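Long-range contacts in NAD(P)H-flavin oxidoreductase (Staphylococcus epidermidis ATCC 12228, PDB 3GBH), which binds flavin mononucleotide and, as a member of the nitroreductase family, probably uses NAD(P)H to reduce flavin or other acceptors: residues K19-F24 with G158-P163; G90-Y95 with R182-L187; N162-F167 with A188-K193. One frame throughout, in Å; residues are numbered along the deposited sequence.

Interaction 1 of 3, residues K19-F24 with G158-P163. With FMN (flavin mononucleotide), chain H.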
# COMPACT_ATOMS: atom_id res chain seq x y z
N LYS B 19 23.06 4.42 -11.68
CA LYS B 19 23.16 5.00 -13.01
C LYS B 19 24.58 4.79 -13.55
O LYS B 19 25.52 4.52 -12.78
CB LYS B 19 22.83 6.51 -12.96
CG LYS B 19 21.47 6.85 -12.27
CD LYS B 19 21.24 8.35 -12.21
CE LYS B 19 19.94 8.67 -11.49
NZ LYS B 19 19.81 10.11 -11.25
N SER B 20 24.75 4.88 -14.88
CA SER B 20 26.05 4.66 -15.51
C SER B 20 26.93 5.90 -15.35
O SER B 20 26.76 6.90 -16.04
CB SER B 20 25.91 4.33 -17.00
OG SER B 20 25.39 3.03 -17.18
N VAL B 21 27.90 5.79 -14.46
CA VAL B 21 28.92 6.81 -14.28
C VAL B 21 30.08 6.41 -15.18
O VAL B 21 30.49 5.26 -15.17
CB VAL B 21 29.35 6.87 -12.80
CG1 VAL B 21 30.62 7.64 -12.62
CG2 VAL B 21 28.21 7.44 -11.97
N LYS B 22 30.58 7.36 -15.97
CA LYS B 22 31.66 7.10 -16.94
C LYS B 22 33.01 7.78 -16.62
O LYS B 22 34.01 7.50 -17.28
CB LYS B 22 31.16 7.49 -18.34
CG LYS B 22 29.85 6.75 -18.65
CD LYS B 22 29.45 6.78 -20.08
CE LYS B 22 28.13 6.03 -20.25
NZ LYS B 22 27.84 5.82 -21.69
N VAL B 23 33.03 8.65 -15.61
CA VAL B 23 34.24 9.32 -15.17
C VAL B 23 34.35 9.12 -13.64
O VAL B 23 33.50 9.58 -12.88
CB VAL B 23 34.21 10.81 -15.51
CG1 VAL B 23 35.52 11.49 -15.17
CG2 VAL B 23 33.89 10.99 -17.00
N PHE B 24 35.40 8.41 -13.23
CA PHE B 24 35.66 8.10 -11.84
C PHE B 24 36.88 8.86 -11.34
O PHE B 24 37.65 9.43 -12.13
CB PHE B 24 35.92 6.61 -11.67
CG PHE B 24 34.82 5.75 -12.21
CD1 PHE B 24 33.78 5.35 -11.40
CD2 PHE B 24 34.83 5.34 -13.54
CE1 PHE B 24 32.75 4.56 -11.90
CE2 PHE B 24 33.80 4.53 -14.05
CZ PHE B 24 32.77 4.14 -13.22
N GLY B 158 28.41 3.09 -1.76
CA GLY B 158 28.75 4.50 -2.05
C GLY B 158 29.53 4.63 -3.37
O GLY B 158 29.92 5.72 -3.76
N TYR B 159 29.72 3.52 -4.06
CA TYR B 159 30.45 3.49 -5.34
C TYR B 159 29.48 3.62 -6.50
O TYR B 159 28.26 3.58 -6.31
CB TYR B 159 31.27 2.20 -5.46
CG TYR B 159 32.30 2.09 -4.38
CD1 TYR B 159 33.23 3.09 -4.20
CD2 TYR B 159 32.33 1.00 -3.52
CE1 TYR B 159 34.16 3.03 -3.20
CE2 TYR B 159 33.28 0.92 -2.50
CZ TYR B 159 34.20 1.94 -2.35
OH TYR B 159 35.17 1.93 -1.33
N ASP B 160 30.02 3.83 -7.70
CA ASP B 160 29.24 3.81 -8.91
C ASP B 160 29.87 2.88 -9.91
O ASP B 160 31.03 2.52 -9.78
CB ASP B 160 29.10 5.21 -9.47
CG ASP B 160 28.06 6.02 -8.70
OD1 ASP B 160 26.85 5.77 -8.91
OD2 ASP B 160 28.45 6.88 -7.86
N THR B 161 29.07 2.50 -10.90
CA THR B 161 29.49 1.58 -11.93
C THR B 161 29.02 2.01 -13.32
O THR B 161 28.17 2.91 -13.45
CB THR B 161 28.94 0.16 -11.69
OG1 THR B 161 27.51 0.21 -11.63
CG2 THR B 161 29.54 -0.44 -10.41
N ASN B 162 29.57 1.34 -14.32
CA ASN B 162 29.16 1.48 -15.73
C ASN B 162 29.29 0.12 -16.36
O ASN B 162 30.42 -0.41 -16.51
CB ASN B 162 30.03 2.51 -16.46
CG ASN B 162 29.67 2.69 -17.96
OD1 ASN B 162 30.52 3.12 -18.71
ND2 ASN B 162 28.43 2.40 -18.36
N PRO B 163 28.14 -0.51 -16.67
CA PRO B 163 28.24 -1.79 -17.41
C PRO B 163 28.63 -1.53 -18.83
O PRO B 163 28.19 -0.54 -19.42
CB PRO B 163 26.85 -2.39 -17.27
CG PRO B 163 25.94 -1.21 -17.10
CD PRO B 163 26.74 -0.14 -16.40
N1 FMN H . 27.97 2.30 -21.70
C2 FMN H . 29.16 2.72 -22.26
O2 FMN H . 29.60 3.86 -22.07
N3 FMN H . 29.87 1.85 -23.05
C4 FMN H . 29.41 0.55 -23.28
O4 FMN H . 30.07 -0.21 -24.01
C4A FMN H . 28.20 0.15 -22.73
N5 FMN H . 27.69 -1.12 -22.97
C5A FMN H . 26.69 -1.62 -22.16
C6 FMN H . 26.40 -2.99 -22.14
C7 FMN H . 25.40 -3.49 -21.33
C7M FMN H . 25.10 -4.96 -21.31
C8 FMN H . 24.65 -2.61 -20.54
C8M FMN H . 23.56 -3.07 -19.63
C9 FMN H . 24.93 -1.26 -20.56
C9A FMN H . 25.95 -0.73 -21.36
N10 FMN H . 26.26 0.64 -21.38
C10 FMN H . 27.47 1.04 -21.94
C1' FMN H . 25.54 1.61 -20.46
C2' FMN H . 24.16 1.88 -21.08
O2' FMN H . 24.27 2.80 -22.15
C3' FMN H . 23.23 2.42 -19.99
O3' FMN H . 23.01 1.41 -19.04
C4' FMN H . 21.88 2.92 -20.51
O4' FMN H . 22.10 4.05 -21.36
C5' FMN H . 20.97 3.29 -19.35
O5' FMN H . 21.55 4.33 -18.58
P FMN H . 21.82 4.12 -17.02
O1P FMN H . 22.40 5.37 -16.43
O2P FMN H . 22.71 2.92 -16.87
O3P FMN H . 20.52 3.80 -16.31
O HOH W 1 25.96 3.65 -10.31

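Interaction 2 of 3, residues G90-Y95 with R182-L187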
# COMPACT_ATOMS: atom_id res chain seq x y z
N GLY B 90 31.78 -16.35 -18.20
CA GLY B 90 30.97 -17.49 -17.87
C GLY B 90 31.79 -18.74 -18.16
O GLY B 90 32.46 -18.84 -19.18
N ASP B 91 31.79 -19.68 -17.23
CA ASP B 91 32.52 -20.95 -17.40
C ASP B 91 31.60 -21.96 -18.09
O ASP B 91 30.62 -22.40 -17.52
CB ASP B 91 32.97 -21.45 -16.02
CG ASP B 91 33.71 -22.74 -16.06
OD1 ASP B 91 34.04 -23.28 -17.16
OD2 ASP B 91 34.02 -23.17 -14.95
N LEU B 92 31.92 -22.32 -19.33
CA LEU B 92 31.11 -23.28 -20.10
C LEU B 92 31.24 -24.71 -19.58
O LEU B 92 30.45 -25.58 -19.98
CB LEU B 92 31.51 -23.25 -21.59
CG LEU B 92 31.33 -21.93 -22.34
CD1 LEU B 92 31.93 -22.04 -23.76
CD2 LEU B 92 29.87 -21.55 -22.41
N GLN B 93 32.23 -24.95 -18.71
CA GLN B 93 32.39 -26.23 -17.98
C GLN B 93 32.16 -26.07 -16.48
O GLN B 93 32.81 -26.70 -15.64
CB GLN B 93 33.76 -26.83 -18.27
CG GLN B 93 33.97 -27.14 -19.74
CD GLN B 93 35.38 -27.54 -20.05
OE1 GLN B 93 35.96 -28.36 -19.36
NE2 GLN B 93 35.95 -26.97 -21.11
N ASN B 94 31.15 -25.27 -16.16
CA ASN B 94 30.86 -24.91 -14.80
C ASN B 94 30.54 -26.10 -13.89
O ASN B 94 30.67 -25.99 -12.66
CB ASN B 94 29.72 -23.89 -14.77
CG ASN B 94 28.50 -24.33 -15.55
OD1 ASN B 94 27.85 -25.27 -15.15
ND2 ASN B 94 28.18 -23.64 -16.68
N TYR B 95 30.09 -27.20 -14.51
CA TYR B 95 29.71 -28.43 -13.80
C TYR B 95 30.92 -29.13 -13.20
O TYR B 95 30.79 -30.01 -12.35
CB TYR B 95 28.98 -29.40 -14.74
CG TYR B 95 29.72 -29.62 -16.04
CD1 TYR B 95 30.82 -30.45 -16.09
CD2 TYR B 95 29.35 -28.93 -17.19
CE1 TYR B 95 31.52 -30.61 -17.26
CE2 TYR B 95 30.03 -29.10 -18.35
CZ TYR B 95 31.12 -29.92 -18.39
OH TYR B 95 31.81 -30.08 -19.58
N ARG B 182 37.09 -22.21 -22.93
CA ARG B 182 36.25 -22.54 -21.76
C ARG B 182 35.51 -21.35 -21.15
O ARG B 182 34.41 -21.50 -20.62
CB ARG B 182 37.13 -23.14 -20.67
CG ARG B 182 36.36 -23.55 -19.45
CD ARG B 182 37.15 -24.44 -18.53
NE ARG B 182 36.47 -24.59 -17.26
CZ ARG B 182 36.86 -25.41 -16.28
NH1 ARG B 182 37.93 -26.18 -16.42
NH2 ARG B 182 36.16 -25.45 -15.16
N TYR B 183 36.14 -20.18 -21.18
CA TYR B 183 35.57 -19.01 -20.50
C TYR B 183 35.11 -17.95 -21.50
O TYR B 183 35.91 -17.45 -22.25
CB TYR B 183 36.62 -18.45 -19.55
CG TYR B 183 36.97 -19.45 -18.46
CD1 TYR B 183 36.08 -19.73 -17.43
CD2 TYR B 183 38.18 -20.14 -18.49
CE1 TYR B 183 36.40 -20.68 -16.45
CE2 TYR B 183 38.52 -21.06 -17.52
CZ TYR B 183 37.63 -21.33 -16.50
OH TYR B 183 37.97 -22.27 -15.54
N VAL B 184 33.81 -17.65 -21.52
CA VAL B 184 33.30 -16.66 -22.49
C VAL B 184 32.99 -15.34 -21.79
O VAL B 184 32.38 -15.34 -20.76
CB VAL B 184 32.06 -17.17 -23.23
CG1 VAL B 184 32.45 -18.42 -24.07
CG2 VAL B 184 30.94 -17.50 -22.26
N PRO B 185 33.42 -14.21 -22.37
CA PRO B 185 33.13 -12.91 -21.74
C PRO B 185 31.65 -12.57 -21.83
O PRO B 185 31.03 -12.76 -22.87
CB PRO B 185 33.96 -11.93 -22.53
CG PRO B 185 34.38 -12.62 -23.78
CD PRO B 185 34.10 -14.08 -23.67
N VAL B 186 31.07 -12.13 -20.72
CA VAL B 186 29.64 -11.80 -20.69
C VAL B 186 29.46 -10.29 -20.73
O VAL B 186 28.84 -9.74 -21.64
CB VAL B 186 28.96 -12.39 -19.43
CG1 VAL B 186 27.48 -11.99 -19.41
CG2 VAL B 186 29.10 -13.93 -19.40
N LEU B 187 30.03 -9.61 -19.75
CA LEU B 187 30.06 -8.16 -19.76
C LEU B 187 31.13 -7.67 -18.83
O LEU B 187 31.63 -8.46 -18.03
CB LEU B 187 28.71 -7.58 -19.32
CG LEU B 187 28.37 -7.48 -17.87
CD1 LEU B 187 27.13 -6.51 -17.67
CD2 LEU B 187 28.10 -8.86 -17.31
O HOH W 2 36.69 -22.06 -13.12

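Interaction 3 of 3, residues N162-F167 with A188-K193. With FMN (flavin mononucleotide), chain H.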
# COMPACT_ATOMS: atom_id res chain seq x y z
N ASN B 162 29.57 1.34 -14.32
CA ASN B 162 29.16 1.48 -15.73
C ASN B 162 29.29 0.12 -16.36
O ASN B 162 30.42 -0.41 -16.51
CB ASN B 162 30.03 2.51 -16.46
CG ASN B 162 29.67 2.69 -17.96
OD1 ASN B 162 30.52 3.12 -18.71
ND2 ASN B 162 28.43 2.40 -18.36
N PRO B 163 28.14 -0.51 -16.67
CA PRO B 163 28.24 -1.79 -17.41
C PRO B 163 28.63 -1.53 -18.83
O PRO B 163 28.19 -0.54 -19.42
CB PRO B 163 26.85 -2.39 -17.27
CG PRO B 163 25.94 -1.21 -17.10
CD PRO B 163 26.74 -0.14 -16.40
N ILE B 164 29.46 -2.41 -19.39
CA ILE B 164 30.14 -2.17 -20.64
C ILE B 164 30.12 -3.47 -21.46
O ILE B 164 30.52 -4.53 -20.95
CB ILE B 164 31.60 -1.65 -20.40
CG1 ILE B 164 31.57 -0.22 -19.83
CG2 ILE B 164 32.43 -1.65 -21.68
CD1 ILE B 164 32.88 0.33 -19.31
N GLY B 165 29.62 -3.37 -22.69
CA GLY B 165 29.58 -4.48 -23.64
C GLY B 165 30.47 -4.17 -24.82
O GLY B 165 30.82 -5.06 -25.58
N GLY B 166 30.89 -2.91 -24.93
CA GLY B 166 31.71 -2.45 -26.03
C GLY B 166 33.18 -2.70 -25.84
O GLY B 166 33.97 -1.76 -25.83
N PHE B 167 33.56 -3.98 -25.71
CA PHE B 167 34.96 -4.37 -25.68
C PHE B 167 35.19 -5.57 -26.60
O PHE B 167 34.24 -6.23 -27.02
CB PHE B 167 35.46 -4.60 -24.22
CG PHE B 167 34.78 -5.71 -23.48
CD1 PHE B 167 33.50 -5.56 -22.97
CD2 PHE B 167 35.44 -6.90 -23.23
CE1 PHE B 167 32.89 -6.57 -22.26
CE2 PHE B 167 34.84 -7.90 -22.54
CZ PHE B 167 33.56 -7.75 -22.05
N ALA B 188 31.50 -6.40 -18.97
CA ALA B 188 32.45 -5.74 -18.08
C ALA B 188 31.71 -4.73 -17.21
O ALA B 188 30.61 -4.30 -17.58
CB ALA B 188 33.54 -5.08 -18.86
N ILE B 189 32.28 -4.37 -16.06
CA ILE B 189 31.69 -3.37 -15.18
C ILE B 189 32.78 -2.47 -14.63
O ILE B 189 33.62 -2.95 -13.87
CB ILE B 189 30.92 -4.01 -14.00
CG1 ILE B 189 29.90 -5.07 -14.47
CG2 ILE B 189 30.20 -2.92 -13.15
CD1 ILE B 189 29.11 -5.72 -13.35
N ALA B 190 32.81 -1.19 -15.04
CA ALA B 190 33.73 -0.24 -14.42
C ALA B 190 33.19 0.08 -13.05
O ALA B 190 31.99 0.28 -12.90
CB ALA B 190 33.87 1.10 -15.26
N ILE B 191 34.07 0.17 -12.05
CA ILE B 191 33.63 0.49 -10.70
C ILE B 191 34.63 1.47 -10.08
O ILE B 191 35.82 1.39 -10.32
CB ILE B 191 33.47 -0.79 -9.84
CG1 ILE B 191 32.91 -0.47 -8.45
CG2 ILE B 191 34.81 -1.56 -9.72
CD1 ILE B 191 32.55 -1.74 -7.65
N GLY B 192 34.11 2.43 -9.33
CA GLY B 192 34.95 3.39 -8.66
C GLY B 192 34.09 4.42 -7.96
O GLY B 192 32.86 4.26 -7.87
N LYS B 193 34.75 5.47 -7.51
CA LYS B 193 34.10 6.62 -6.91
C LYS B 193 33.84 7.63 -8.01
O LYS B 193 34.76 7.99 -8.75
CB LYS B 193 35.01 7.22 -5.84
CG LYS B 193 34.45 8.42 -5.13
CD LYS B 193 35.34 8.79 -3.94
CE LYS B 193 34.83 10.03 -3.18
NZ LYS B 193 34.79 11.24 -4.05
N1 FMN H . 27.97 2.30 -21.70
C2 FMN H . 29.16 2.72 -22.26
O2 FMN H . 29.60 3.86 -22.07
N3 FMN H . 29.87 1.85 -23.05
C4 FMN H . 29.41 0.55 -23.28
O4 FMN H . 30.07 -0.21 -24.01
C4A FMN H . 28.20 0.15 -22.73
N5 FMN H . 27.69 -1.12 -22.97
C5A FMN H . 26.69 -1.62 -22.16
C6 FMN H . 26.40 -2.99 -22.14
C7 FMN H . 25.40 -3.49 -21.33
C7M FMN H . 25.10 -4.96 -21.31
C8 FMN H . 24.65 -2.61 -20.54
C8M FMN H . 23.56 -3.07 -19.63
C9 FMN H . 24.93 -1.26 -20.56
C9A FMN H . 25.95 -0.73 -21.36
N10 FMN H . 26.26 0.64 -21.38
C10 FMN H . 27.47 1.04 -21.94
C1' FMN H . 25.54 1.61 -20.46
C2' FMN H . 24.16 1.88 -21.08
O2' FMN H . 24.27 2.80 -22.15
C3' FMN H . 23.23 2.42 -19.99
O3' FMN H . 23.01 1.41 -19.04
C4' FMN H . 21.88 2.92 -20.51
O4' FMN H . 22.10 4.05 -21.36
C5' FMN H . 20.97 3.29 -19.35
O5' FMN H . 21.55 4.33 -18.58
P FMN H . 21.82 4.12 -17.02
O1P FMN H . 22.40 5.37 -16.43
O2P FMN H . 22.71 2.92 -16.87
O3P FMN H . 20.52 3.80 -16.31

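Interaction 1 of 3, residues K19-F24 with G158-P163
V21 N donates to T161 O at 3.1 Å, and this backbone hydrogen bond ties the loop 19-24 to the strand. Beside it, a water joins K19 O to D160 OD1, donating to both at 2.7 Å. V21 suits its place by its branching: with CG1 anti to the backbone N (chi1 166°), CG2 lies across D160 CB, 3.5 Å away. The F24 ring turns its edge to D160, CE1 standing 3.4 Å from D160 O, while V21 CG1 sits over the rim of one ring face. V21 O is pressed against N162 CB and is buried without a polar partner. The loop also grips FMN. S20, small and polar, gives both N and OG to the phosphate, to O1P and O2P, and K22 runs out as an extended chain whose NZ reaches FMN O2 at 2.7 Å. Further out, Q78 holds N162 OD1, D200 pairs with K19 NZ, and T81 OG1 bonds F24 N. The loop thus runs between helices 11-17 and 32-42 along edge strand 160-164, whose T161, with its first bond pointing away from the loop, packs on helix 132-156 and on strand 183-192.

Interaction 2 of 3, residues G90-Y95 with R182-L187
The guanidinium of R182 lies between Q93 CB, 3.6 Å above one face, and the hydroxyl of its neighbour Y183, over the rim of the opposite face; the carboxylate of D91 meets its edge. The grip is side-on: R182 NE donates to D91 OD1 at 2.8 Å and R182 NH2 to D91 OD2 at 3.1 Å, both nearly in the guanidinium plane, though the two planar groups are twisted 31° apart. An arginine extended from CG to NE is long enough to reach this acid from just before the strand. The Y183 ring, in turn, has R182 CG over its centre, while its CE1 comes obliquely to D91 CG at 3.4 Å. D91 OD1 also accepts from Q93 N, which arrives from the other face of the carboxylate, making an Asx turn; CG is anti to the backbone N (chi1 179°), which puts the carboxylate on the side of the carbonyl carbon, where Q93 N and R182 meet it. D91 OD2 has a second charged partner in R55, so the acid is probably kept ionised. The backbones pair as antiparallel strands. G90 and V184 exchange two hydrogen bonds, and one further bond, L92 N to R182 O at 2.9 Å, follows beyond the bridge pairs. L92 CD1 rests on V184 CG1, 3.7 Å away. V184 CG2 and V186 CG2 flank the bare CA of G90. The contact closes a strand pair of the central sheet: strand 84-91 leaves it through a type I turn, D91 to N94, and the salt bridge fastens that turn to the residue just before strand 183-192.

Interaction 3 of 3, residues N162-F167 with A188-K193
An antiparallel strand pair at the edge of the central sheet, between strands 160-164 and 183-192, forms part of the flavin site: N162 and I164 pair with A190 and A188, and both the edge strand and the turn after it meet the isoalloxazine. N162 and A190 exchange two hydrogen bonds, A190 N reaching N162 O at 2.9 Å. I164 and A188 exchange a second pair of bonds. Between them P163 and I189 form a non-hydrogen-bonded pair. This is where proline is tolerated, since its nitrogen has no hydrogen to give, and P163 CA instead makes a CH...O contact to A188 O. The small alanines fit beside the larger I164 and F167: A188 CB lies 4.2 Å from I164 CB and 3.8 Å from F167 CE1, and I164 CD1 reaches A190 CB. F167 has CG between the backbone N and the carbonyl carbon (chi1 63°), which brings CE1 to A188 CB; F72 lies against the same ring.

Toward the cofactor, P163 CG lies 3.6 Å from FMN C9 and I164 CG2 the same distance from FMN O4. G166 N bonds to FMN O4 at 3.0 Å, and G165 N comes within 3.0 Å of FMN N5. At G166 a CB would clash with O4, and at G165 one would crowd C6, so both positions suit glycine. P46 of the second subunit packs on P163, consistent with the nitroreductase family's flavin site at the dimer interface.

How the interactions relate
Interactions 1 and 3 share N162 and P163 on strand 160-164, their centres about 8 Å apart, and both are buried and touch FMN; the two are joined where D160 N approaches G192 O at 2.9 Å. The centre of interaction 2 lies about 25 Å from that of interaction 1, on the opposite side of the chain's centre, and the contact is only partly buried. Strand 183-192 links it to interaction 3, with L187 and P185 packing on F167. The chemistry follows position: a salt bridge and a turn at the partly exposed end, a backbone ladder with small and aliphatic side chains beside the flavin, and serine and lysine where a loop holds the phosphate and flavin O2, with a water bridging that loop to D160.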